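Local coordinates for sulfate adenylyltransferase (Allochromatium vinosum, PDB 4DNX), which catalyses the transfer of the adenylyl group of ATP to sulfate, giving adenosine 5'-phosphosulfate and diphosphate, at residues A[21-25]-A[161-165]; A[24-29]-A[98-102]; A[42-46]-A[264-268]; A[102-106]-A[166-170]. All blocks are in the same frame, centred on the assembly; numbering follows the deposited sequence.

Contact 1. Residues A[21-25]-A[161-165]; sequences HHRLS and IQVLN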
loop_
_atom_site.group_PDB
_atom_site.type_symbol
_atom_site.label_atom_id
_atom_site.label_comp_id
_atom_site.label_asym_id
_atom_site.label_seq_id
_atom_site.Cartn_x
_atom_site.Cartn_y
_atom_site.Cartn_z
ATOM N N HIS A 21 15.209 3.955 10.027
ATOM C CA HIS A 21 15.338 3.479 8.633
ATOM C C HIS A 21 16.455 4.171 7.848
ATOM O O HIS A 21 17.320 3.493 7.223
ATOM C CB HIS A 21 13.990 3.695 7.929
ATOM C CG HIS A 21 13.885 3.075 6.567
ATOM N ND1 HIS A 21 12.662 2.845 5.971
ATOM C CD2 HIS A 21 14.820 2.714 5.647
ATOM C CE1 HIS A 21 12.844 2.304 4.772
ATOM N NE2 HIS A 21 14.143 2.232 4.540
ATOM N N HIS A 22 16.476 5.501 7.912
ATOM C CA HIS A 22 17.507 6.284 7.199
ATOM C C HIS A 22 18.892 5.979 7.753
ATOM O O HIS A 22 19.848 5.820 6.993
ATOM C CB HIS A 22 17.229 7.800 7.277
ATOM C CG HIS A 22 15.890 8.205 6.730
ATOM N ND1 HIS A 22 15.288 9.403 7.060
ATOM C CD2 HIS A 22 15.044 7.573 5.876
ATOM C CE1 HIS A 22 14.126 9.493 6.429
ATOM N NE2 HIS A 22 13.944 8.386 5.727
ATOM N N ARG A 23 19.000 5.872 9.078
ATOM C CA ARG A 23 20.308 5.559 9.685
ATOM C C ARG A 23 20.831 4.171 9.277
ATOM O O ARG A 23 22.049 4.018 8.987
ATOM C CB ARG A 23 20.232 5.664 11.204
ATOM C CG ARG A 23 20.179 7.114 11.655
ATOM C CD ARG A 23 19.597 7.288 13.056
ATOM N NE ARG A 23 20.475 6.741 14.080
ATOM C CZ ARG A 23 21.381 7.442 14.757
ATOM N NH1 ARG A 23 21.549 8.740 14.516
ATOM N NH2 ARG A 23 22.131 6.837 15.667
ATOM N N LEU A 24 19.927 3.187 9.255
ATOM C CA LEU A 24 20.284 1.819 8.874
ATOM C C LEU A 24 20.656 1.736 7.390
ATOM O O LEU A 24 21.620 1.045 7.008
ATOM C CB LEU A 24 19.141 0.836 9.198
ATOM C CG LEU A 24 19.029 0.519 10.707
ATOM C CD1 LEU A 24 17.779 -0.337 11.061
ATOM C CD2 LEU A 24 20.286 -0.183 11.214
ATOM N N SER A 25 19.873 2.415 6.553
ATOM C CA SER A 25 20.169 2.451 5.109
ATOM C C SER A 25 21.560 3.032 4.875
ATOM O O SER A 25 22.337 2.519 4.042
ATOM C CB SER A 25 19.161 3.324 4.361
ATOM O OG SER A 25 17.963 2.617 4.312
ATOM N N ILE A 161 17.108 -10.017 11.747
ATOM C CA ILE A 161 17.233 -9.051 10.655
ATOM C C ILE A 161 16.331 -7.842 10.888
ATOM O O ILE A 161 15.347 -7.927 11.633
ATOM C CB ILE A 161 16.914 -9.698 9.241
ATOM C CG1 ILE A 161 15.432 -10.083 9.151
ATOM C CG2 ILE A 161 17.859 -10.903 8.949
ATOM C CD1 ILE A 161 15.058 -10.648 7.721
ATOM N N GLN A 162 16.702 -6.733 10.248
ATOM C CA GLN A 162 15.917 -5.485 10.138
ATOM C C GLN A 162 15.728 -5.264 8.644
ATOM O O GLN A 162 16.711 -5.096 7.899
ATOM C CB GLN A 162 16.676 -4.318 10.774
ATOM C CG GLN A 162 16.884 -4.513 12.272
ATOM C CD GLN A 162 17.960 -3.569 12.840
ATOM O OE1 GLN A 162 19.167 -3.653 12.511
ATOM N NE2 GLN A 162 17.528 -2.672 13.676
ATOM N N VAL A 163 14.466 -5.228 8.223
ATOM C CA VAL A 163 14.079 -5.150 6.797
ATOM C C VAL A 163 13.821 -3.704 6.364
ATOM O O VAL A 163 13.131 -2.949 7.079
ATOM C CB VAL A 163 12.872 -6.051 6.519
ATOM C CG1 VAL A 163 12.472 -5.915 5.032
ATOM C CG2 VAL A 163 13.191 -7.520 6.935
ATOM N N LEU A 164 14.432 -3.281 5.249
ATOM C CA LEU A 164 14.421 -1.885 4.817
ATOM C C LEU A 164 13.403 -1.594 3.715
ATOM O O LEU A 164 13.033 -0.441 3.467
ATOM C CB LEU A 164 15.838 -1.457 4.357
ATOM C CG LEU A 164 16.894 -1.565 5.463
ATOM C CD1 LEU A 164 18.209 -1.008 4.898
ATOM C CD2 LEU A 164 16.508 -0.776 6.714
ATOM N N ASN A 165 12.991 -2.640 3.018
ATOM C CA ASN A 165 11.974 -2.488 1.947
ATOM C C ASN A 165 11.359 -3.823 1.631
ATOM O O ASN A 165 11.755 -4.879 2.198
ATOM C CB ASN A 165 12.564 -1.840 0.681
ATOM C CG ASN A 165 13.720 -2.631 0.103
ATOM O OD1 ASN A 165 13.527 -3.721 -0.449
ATOM N ND2 ASN A 165 14.938 -2.083 0.245
#

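Contact 2. Residues A[24-29]-A[98-102]; sequences LSSEAE and RIALR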
loop_
_atom_site.group_PDB
_atom_site.type_symbol
_atom_site.label_atom_id
_atom_site.label_comp_id
_atom_site.label_asym_id
_atom_site.label_seq_id
_atom_site.Cartn_x
_atom_site.Cartn_y
_atom_site.Cartn_z
ATOM N N LEU A 24 19.927 3.187 9.255
ATOM C CA LEU A 24 20.284 1.819 8.874
ATOM C C LEU A 24 20.656 1.736 7.390
ATOM O O LEU A 24 21.620 1.045 7.008
ATOM C CB LEU A 24 19.141 0.836 9.198
ATOM C CG LEU A 24 19.029 0.519 10.707
ATOM C CD1 LEU A 24 17.779 -0.337 11.061
ATOM C CD2 LEU A 24 20.286 -0.183 11.214
ATOM N N SER A 25 19.873 2.415 6.553
ATOM C CA SER A 25 20.169 2.451 5.109
ATOM C C SER A 25 21.560 3.032 4.875
ATOM O O SER A 25 22.337 2.519 4.042
ATOM C CB SER A 25 19.161 3.324 4.361
ATOM O OG SER A 25 17.963 2.617 4.312
ATOM N N SER A 26 21.871 4.103 5.600
ATOM C CA SER A 26 23.191 4.723 5.485
ATOM C C SER A 26 24.288 3.772 5.921
ATOM O O SER A 26 25.314 3.632 5.231
ATOM C CB SER A 26 23.251 5.998 6.329
ATOM O OG SER A 26 22.684 7.062 5.606
ATOM N N GLU A 27 24.076 3.123 7.063
ATOM C CA GLU A 27 25.036 2.156 7.617
ATOM C C GLU A 27 25.283 1.003 6.660
ATOM O O GLU A 27 26.425 0.547 6.520
ATOM C CB GLU A 27 24.505 1.567 8.930
ATOM C CG GLU A 27 25.532 0.741 9.697
ATOM C CD GLU A 27 24.969 -0.011 10.908
ATOM O OE1 GLU A 27 23.764 0.147 11.231
ATOM O OE2 GLU A 27 25.746 -0.787 11.541
ATOM N N ALA A 28 24.204 0.518 6.055
ATOM C CA ALA A 28 24.289 -0.670 5.213
ATOM C C ALA A 28 25.196 -0.467 3.998
ATOM O O ALA A 28 25.766 -1.448 3.486
ATOM C CB ALA A 28 22.874 -1.146 4.787
ATOM N N GLU A 29 25.373 0.784 3.550
ATOM C CA GLU A 29 26.200 1.039 2.352
ATOM C C GLU A 29 27.714 0.811 2.602
ATOM O O GLU A 29 28.506 0.699 1.648
ATOM C CB GLU A 29 25.901 2.420 1.734
ATOM C CG GLU A 29 24.466 2.559 1.122
ATOM C CD GLU A 29 24.043 1.423 0.119
ATOM O OE1 GLU A 29 24.907 0.898 -0.633
ATOM O OE2 GLU A 29 22.833 1.085 0.059
ATOM N N ARG A 98 27.794 -8.013 11.590
ATOM C CA ARG A 98 26.686 -7.227 11.064
ATOM C C ARG A 98 26.957 -7.055 9.562
ATOM O O ARG A 98 28.077 -6.648 9.172
ATOM C CB ARG A 98 26.674 -5.882 11.768
ATOM C CG ARG A 98 25.519 -5.001 11.478
ATOM C CD ARG A 98 25.402 -4.076 12.691
ATOM N NE ARG A 98 24.407 -3.056 12.466
ATOM C CZ ARG A 98 23.109 -3.221 12.700
ATOM N NH1 ARG A 98 22.656 -4.371 13.184
ATOM N NH2 ARG A 98 22.264 -2.226 12.458
ATOM N N ILE A 99 25.959 -7.420 8.739
ATOM C CA ILE A 99 26.152 -7.471 7.290
ATOM C C ILE A 99 24.900 -6.950 6.595
ATOM O O ILE A 99 23.834 -6.857 7.228
ATOM C CB ILE A 99 26.465 -8.908 6.809
ATOM C CG1 ILE A 99 25.228 -9.826 6.997
ATOM C CG2 ILE A 99 27.713 -9.442 7.541
ATOM C CD1 ILE A 99 25.336 -11.209 6.285
ATOM N N ALA A 100 25.017 -6.602 5.317
ATOM C CA ALA A 100 23.861 -6.184 4.498
ATOM C C ALA A 100 23.484 -7.359 3.603
ATOM O O ALA A 100 24.355 -8.012 3.009
ATOM C CB ALA A 100 24.206 -4.949 3.638
ATOM N N LEU A 101 22.193 -7.649 3.538
ATOM C CA LEU A 101 21.651 -8.675 2.607
ATOM C C LEU A 101 21.093 -7.945 1.381
ATOM O O LEU A 101 20.235 -7.084 1.510
ATOM C CB LEU A 101 20.536 -9.466 3.293
ATOM C CG LEU A 101 20.847 -10.145 4.634
ATOM C CD1 LEU A 101 19.659 -10.955 5.106
ATOM C CD2 LEU A 101 22.152 -11.004 4.561
ATOM N N ARG A 102 21.595 -8.289 0.186
ATOM C CA ARG A 102 21.274 -7.555 -1.042
ATOM C C ARG A 102 20.291 -8.397 -1.866
ATOM O O ARG A 102 20.339 -9.611 -1.805
ATOM C CB ARG A 102 22.540 -7.249 -1.816
ATOM C CG ARG A 102 23.354 -6.093 -1.126
ATOM C CD ARG A 102 24.617 -5.740 -1.876
ATOM N NE ARG A 102 25.226 -4.529 -1.299
ATOM C CZ ARG A 102 24.904 -3.252 -1.572
ATOM N NH1 ARG A 102 23.885 -2.920 -2.399
ATOM N NH2 ARG A 102 25.563 -2.281 -0.945
HETATM O O HOH W 1 26.956 -2.767 1.575
HETATM O O HOH W 2 23.404 -0.229 -3.008
#

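Contact 3. Residues A[42-46]-A[264-268]; sequences GNAVM and GYGFD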
loop_
_atom_site.group_PDB
_atom_site.type_symbol
_atom_site.label_atom_id
_atom_site.label_comp_id
_atom_site.label_asym_id
_atom_site.label_seq_id
_atom_site.Cartn_x
_atom_site.Cartn_y
_atom_site.Cartn_z
ATOM N N GLY A 42 12.553 -13.629 -0.277
ATOM C CA GLY A 42 11.106 -13.740 -0.004
ATOM C C GLY A 42 10.856 -13.970 1.481
ATOM O O GLY A 42 9.911 -13.421 2.070
ATOM N N ASN A 43 11.703 -14.785 2.091
ATOM C CA ASN A 43 11.614 -15.064 3.532
ATOM C C ASN A 43 11.769 -13.715 4.257
ATOM O O ASN A 43 11.022 -13.406 5.228
ATOM C CB ASN A 43 12.768 -15.997 3.982
ATOM C CG ASN A 43 12.567 -17.484 3.590
ATOM O OD1 ASN A 43 11.473 -17.907 3.249
ATOM N ND2 ASN A 43 13.641 -18.269 3.690
ATOM N N ALA A 44 12.699 -12.872 3.792
ATOM C CA ALA A 44 12.945 -11.585 4.462
ATOM C C ALA A 44 11.794 -10.613 4.299
ATOM O O ALA A 44 11.458 -9.880 5.212
ATOM C CB ALA A 44 14.263 -10.923 3.928
ATOM N N VAL A 45 11.187 -10.614 3.108
ATOM C CA VAL A 45 10.028 -9.731 2.860
ATOM C C VAL A 45 8.861 -10.169 3.761
ATOM O O VAL A 45 8.196 -9.274 4.378
ATOM C CB VAL A 45 9.631 -9.729 1.375
ATOM C CG1 VAL A 45 8.298 -8.986 1.192
ATOM C CG2 VAL A 45 10.671 -9.012 0.563
ATOM N N MET A 46 8.635 -11.492 3.873
ATOM C CA MET A 46 7.520 -12.030 4.700
ATOM C C MET A 46 7.790 -11.689 6.184
ATOM O O MET A 46 6.867 -11.304 6.923
ATOM C CB MET A 46 7.308 -13.549 4.506
ATOM C CG MET A 46 6.834 -13.918 3.074
ATOM S SD MET A 46 5.093 -13.394 2.831
ATOM C CE MET A 46 4.266 -14.738 3.582
ATOM N N GLY A 264 -2.477 -8.407 -1.840
ATOM C CA GLY A 264 -1.435 -9.309 -2.349
ATOM C C GLY A 264 -0.217 -9.392 -1.457
ATOM O O GLY A 264 0.019 -8.518 -0.585
ATOM N N TYR A 265 0.586 -10.435 -1.683
ATOM C CA TYR A 265 1.790 -10.597 -0.895
ATOM C C TYR A 265 2.872 -11.182 -1.793
ATOM O O TYR A 265 2.592 -11.648 -2.888
ATOM C CB TYR A 265 1.521 -11.529 0.303
ATOM C CG TYR A 265 1.292 -12.976 -0.082
ATOM C CD1 TYR A 265 0.121 -13.374 -0.709
ATOM C CD2 TYR A 265 2.323 -13.923 0.087
ATOM C CE1 TYR A 265 -0.066 -14.672 -1.073
ATOM C CE2 TYR A 265 2.145 -15.252 -0.299
ATOM C CZ TYR A 265 0.953 -15.595 -0.894
ATOM O OH TYR A 265 0.751 -16.906 -1.241
ATOM N N GLY A 266 4.106 -11.146 -1.293
ATOM C CA GLY A 266 5.246 -11.661 -2.088
ATOM C C GLY A 266 6.045 -12.725 -1.341
ATOM O O GLY A 266 6.560 -12.462 -0.253
ATOM N N PHE A 267 6.154 -13.916 -1.964
ATOM C CA PHE A 267 6.845 -15.066 -1.366
ATOM C C PHE A 267 6.981 -16.165 -2.463
ATOM O O PHE A 267 6.001 -16.474 -3.151
ATOM C CB PHE A 267 6.003 -15.645 -0.215
ATOM C CG PHE A 267 6.634 -16.840 0.472
ATOM C CD1 PHE A 267 7.835 -16.703 1.193
ATOM C CD2 PHE A 267 6.023 -18.083 0.406
ATOM C CE1 PHE A 267 8.400 -17.819 1.840
ATOM C CE2 PHE A 267 6.575 -19.192 1.045
ATOM C CZ PHE A 267 7.788 -19.040 1.777
ATOM N N ASP A 268 8.171 -16.738 -2.638
ATOM C CA ASP A 268 8.321 -17.735 -3.719
ATOM C C ASP A 268 7.606 -19.022 -3.330
ATOM O O ASP A 268 7.803 -19.541 -2.237
ATOM C CB ASP A 268 9.807 -18.010 -4.017
ATOM C CG ASP A 268 10.485 -16.862 -4.772
ATOM O OD1 ASP A 268 9.782 -15.980 -5.327
ATOM O OD2 ASP A 268 11.744 -16.842 -4.840
#

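Contact 4. Residues A[102-106]-A[166-170]; sequences RDPNV and FSYFQ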
loop_
_atom_site.group_PDB
_atom_site.type_symbol
_atom_site.label_atom_id
_atom_site.label_comp_id
_atom_site.label_asym_id
_atom_site.label_seq_id
_atom_site.Cartn_x
_atom_site.Cartn_y
_atom_site.Cartn_z
ATOM N N ARG A 102 21.595 -8.289 0.186
ATOM C CA ARG A 102 21.274 -7.555 -1.042
ATOM C C ARG A 102 20.291 -8.397 -1.866
ATOM O O ARG A 102 20.339 -9.611 -1.805
ATOM C CB ARG A 102 22.540 -7.249 -1.816
ATOM C CG ARG A 102 23.354 -6.093 -1.126
ATOM C CD ARG A 102 24.617 -5.740 -1.876
ATOM N NE ARG A 102 25.226 -4.529 -1.299
ATOM C CZ ARG A 102 24.904 -3.252 -1.572
ATOM N NH1 ARG A 102 23.885 -2.920 -2.399
ATOM N NH2 ARG A 102 25.563 -2.281 -0.945
ATOM N N ASP A 103 19.400 -7.721 -2.588
ATOM C CA ASP A 103 18.256 -8.323 -3.277
ATOM C C ASP A 103 18.703 -8.896 -4.650
ATOM O O ASP A 103 19.176 -8.153 -5.499
ATOM C CB ASP A 103 17.215 -7.209 -3.509
ATOM C CG ASP A 103 15.842 -7.739 -3.785
ATOM O OD1 ASP A 103 15.680 -8.886 -4.314
ATOM O OD2 ASP A 103 14.867 -7.003 -3.434
ATOM N N PRO A 104 18.473 -10.193 -4.868
ATOM C CA PRO A 104 18.804 -10.782 -6.179
ATOM C C PRO A 104 17.839 -10.403 -7.294
ATOM O O PRO A 104 18.154 -10.640 -8.486
ATOM C CB PRO A 104 18.728 -12.292 -5.903
ATOM C CG PRO A 104 17.633 -12.436 -4.882
ATOM C CD PRO A 104 17.965 -11.216 -3.943
ATOM N N ASN A 105 16.705 -9.807 -6.940
ATOM C CA ASN A 105 15.611 -9.599 -7.919
ATOM C C ASN A 105 15.343 -8.134 -8.301
ATOM O O ASN A 105 14.279 -7.788 -8.831
ATOM C CB ASN A 105 14.329 -10.222 -7.400
ATOM C CG ASN A 105 14.421 -11.740 -7.269
ATOM O OD1 ASN A 105 14.998 -12.459 -8.145
ATOM N ND2 ASN A 105 13.852 -12.236 -6.196
ATOM N N VAL A 106 16.292 -7.275 -7.973
ATOM C CA VAL A 106 16.261 -5.857 -8.346
ATOM C C VAL A 106 17.594 -5.472 -8.947
ATOM O O VAL A 106 18.658 -5.760 -8.351
ATOM C CB VAL A 106 15.895 -4.956 -7.102
ATOM C CG1 VAL A 106 15.904 -3.464 -7.518
ATOM C CG2 VAL A 106 14.523 -5.386 -6.527
ATOM N N PHE A 166 10.343 -3.785 0.756
ATOM C CA PHE A 166 9.644 -5.014 0.362
ATOM C C PHE A 166 9.928 -5.406 -1.055
ATOM O O PHE A 166 9.083 -6.063 -1.709
ATOM C CB PHE A 166 8.145 -4.830 0.612
ATOM C CG PHE A 166 7.832 -4.547 2.076
ATOM C CD1 PHE A 166 8.158 -5.486 3.049
ATOM C CD2 PHE A 166 7.165 -3.396 2.475
ATOM C CE1 PHE A 166 7.886 -5.266 4.404
ATOM C CE2 PHE A 166 6.860 -3.187 3.855
ATOM C CZ PHE A 166 7.217 -4.112 4.809
ATOM N N SER A 167 11.116 -5.042 -1.520
ATOM C CA SER A 167 11.617 -5.554 -2.826
ATOM C C SER A 167 10.689 -5.080 -3.998
ATOM O O SER A 167 9.940 -4.055 -3.910
ATOM C CB SER A 167 11.796 -7.085 -2.709
ATOM O OG SER A 167 12.454 -7.668 -3.865
ATOM N N TYR A 168 10.699 -5.840 -5.100
ATOM C CA TYR A 168 9.936 -5.506 -6.261
ATOM C C TYR A 168 8.455 -5.771 -6.037
ATOM O O TYR A 168 7.618 -5.274 -6.824
ATOM C CB TYR A 168 10.458 -6.308 -7.487
ATOM C CG TYR A 168 10.109 -7.771 -7.466
ATOM C CD1 TYR A 168 10.956 -8.709 -6.860
ATOM C CD2 TYR A 168 8.957 -8.228 -8.092
ATOM C CE1 TYR A 168 10.630 -10.083 -6.844
ATOM C CE2 TYR A 168 8.612 -9.550 -8.052
ATOM C CZ TYR A 168 9.457 -10.478 -7.480
ATOM O OH TYR A 168 9.115 -11.809 -7.484
ATOM N N PHE A 169 8.100 -6.501 -4.976
ATOM C CA PHE A 169 6.676 -6.810 -4.755
ATOM C C PHE A 169 5.897 -5.507 -4.503
ATOM O O PHE A 169 4.738 -5.361 -4.942
ATOM C CB PHE A 169 6.507 -7.735 -3.546
ATOM C CG PHE A 169 7.255 -9.045 -3.676
ATOM C CD1 PHE A 169 6.881 -9.984 -4.662
ATOM C CD2 PHE A 169 8.343 -9.330 -2.867
ATOM C CE1 PHE A 169 7.549 -11.225 -4.778
ATOM C CE2 PHE A 169 9.045 -10.561 -2.982
ATOM C CZ PHE A 169 8.647 -11.515 -3.944
ATOM N N GLN A 170 6.494 -4.591 -3.728
ATOM C CA GLN A 170 5.863 -3.281 -3.531
ATOM C C GLN A 170 6.048 -2.340 -4.693
ATOM O O GLN A 170 5.057 -1.745 -5.143
ATOM C CB GLN A 170 6.220 -2.578 -2.194
ATOM C CG GLN A 170 5.174 -1.449 -1.905
ATOM C CD GLN A 170 5.203 -0.924 -0.471
ATOM O OE1 GLN A 170 6.283 -0.685 0.071
ATOM N NE2 GLN A 170 3.994 -0.697 0.127
HETATM O O HOH W 3 13.301 -10.217 -4.054
#

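Contact 1. Residues A[21-25]-A[161-165]
His-21 and Leu-164 mark the closest backbone approach, their CA atoms 6.6 Å apart, where helix segment 21-25 passes the end of a strand: 161-163 is still extended, while Leu-164 and Asn-165 have turned into loop. Leu-164 is the centre of the packing. Its CD2 branch lies 4.0 Å from CB of Leu-24, and its CD1 branch reaches OG of Ser-25 at 3.7 Å. The imidazole of His-21 has CG anti to the backbone N (chi1 -171°), which brings the ring up to the Leu-164 carbonyl. Its CE1 comes within 3.0 Å of Leu-164 O, which meets the ring obliquely; NE2 is nearly as near, but the angle is too poor for a hydrogen bond. Two residues earlier, Gln-162 crosses Leu-24 at about a right angle, CD1 of Leu-24 lying 3.5 Å from NE2 of Gln-162, so a methyl rests against the amide. On the helix, Ser-25 N bonds to His-21 O in the regular helical pattern. Helix 18-28 thus packs on strand 155-163 within the PUA-like domain; Val-15 touches His-21, Leu-24 and Gln-162, Leu-164 also touches Val-111 of strand 111-116, and His-22 NE2 hydrogen-bonds to Asp-172 OD2 of the second subunit.

Contact 2. Residues A[24-29]-A[98-102]
Glu-27 and Arg-98 cross at about a right angle and end in a two-pronged salt bridge. Arg-98 offers its guanidinium side-on: NE bonds to Glu-27 OE2 at 2.8 Å and NH2 to Glu-27 OE1 at 3.1 Å, both nearly straight. Each oxygen is met on its syn side, but from well out of the carboxylate plane, while lying almost in the guanidinium plane; the two flat groups are twisted 32° apart. The extended Glu-27 chain, its CG anti to the backbone N, carries the carboxylate from the helix to the arginine. NH2 of Arg-98 also abuts the CD2 methyl of Leu-24, and its NH1 pairs with Asp-116, so the charge has two acidic partners; with Arg-98 replaced by an alanine, the Glu-27 and Asp-116 carboxylates would probably be left without their shared cation. At the other end of the strand, Arg-102 NH2 meets Glu-29 OE1 at 3.3 Å from above a carboxylate turned 64° from the guanidinium. Water 1 joins that NH2 to Ala-28 O, water 2 links Arg-102 NH1 with Glu-29 OE1, and NH1 also bonds to Asn-109 O. Between the ionic pairs, CB of Ala-28 and CB of Ala-100 pack at 4.2 Å. This is helix-on-sheet packing in the PUA-like domain: helix 24-28 crosses strand 98-102 almost perpendicularly (-94°), with small alanines at the centre and salt bridges at both ends.

Contact 3. Residues A[42-46]-A[264-268]
Met-46 reaches from its helix to both aromatic residues of 264-268. Its CG packs 3.5 Å from CD1 of Phe-267, approaching the ring obliquely, and its SD lies 3.9 Å from CD2 of Tyr-265. The bend at chi2 (-72°) places SD 5.2 Å from the Tyr-265 centroid and 5.3 Å from that of Phe-267, Met-aromatic contacts at the edge of the tyrosine ring and oblique to the phenylalanine; chi3 (-82°) then sets the CE methyl near Tyr-265 CD2. The same sulfur comes within 3.5 Å of Gly-266 O. The Phe-267 rim also faces oxygens: OD1 of Asn-43 lies 3.4 Å from CE1, and Gly-42 O 4.0 Å from CD1, both near the ring plane. The backbones come closest at Gly-42, its CA 4.7 Å from that of Phe-267. Outside this shell, Phe-52 meets the Phe-267 ring edge-to-face, His-227 stacks on Tyr-265, and Phe-283 of helix 274-287 touches both Tyr-265 and Met-46. Helix 38-48 of the PUA-like region is thereby joined to edge strand 260-266 of the parallel, Rossmann-like sheet. The chemistry is chiefly apolar and sulfur-aromatic, while the carbonyl oxygens at the Phe-267 rim face the ring's weakly positive hydrogens, a buried interface that probably relies on shape and weak electrostatics instead of ionic pairs.

Contact 4. Residues A[102-106]-A[166-170]
Ser-167, the first residue of 166-170 to touch the loop, turns its hydroxyl to Asp-103: OG donates to OD2 at 2.5 Å, a short bond that uses the syn lone pair of the carboxylate. The serine puts OG anti to its own N (chi1 -172°), directing the hydroxyl at the carboxylate, while its backbone N is held by Asn-165 OD1. Water 3 makes a second link, donating to Ser-167 OG at 2.7 Å and to Asp-103 OD1 at 2.7 Å and accepting from Asn-105 ND2, which also bonds to Ser-38 OG. The other carboxylate oxygen shapes the loop: Asp-103 OD1 accepts from Asn-105 N at 3.0 Å, from above the carboxylate plane, and so closes an Asx turn just after strand 98-102, on the way to strand 111-116. One carboxylate therefore both folds this turn and ties it to the 166-170 segment; an alanine in place of Asp-103 would probably leave the Ser-167 hydroxyl without its acceptor and Asn-105 N without its turn bond. At Tyr-168 the contact becomes one of packing. CB of Asn-105 lies 3.7 Å from CD1 of the tyrosine ring, reaching it obliquely, and the asparagine amide stands nearly perpendicular to the ring plane (89°). The CG2 methyl of Val-106 packs nearer the backbone, 4.3 Å from CB of Tyr-168 and close to the buried Tyr-168 N, which finds no polar partner. Phe-169 turns to the tyrosine itself, its CD1 lying over one face of the Tyr-168 ring, offset toward the rim.

Contacts 1 and 2 share Leu-24 and Ser-25 and set one helix, 18-28, on one mixed sheet; their centres are about 7 Å apart, and Arg-98 NH2 packs against Gln-162 OE1 at 3.4 Å. The side chain of Gln-162 is about 4 Å from a bound MES, probably from the crystallisation liquor. Arg-102 carries strand 98-102 of contact 2 into the loop of contact 4, whose other segment continues the chain from contact 1. Contact 4 in turn abuts contact 3, centres about 10 Å apart, with Phe-169 CD1 3.5 Å from Gly-266 CA. The series thus runs from the PUA-like domain toward the ATP-sulfurylase region, contacts 2 and 3 being about 20 Å apart between centres.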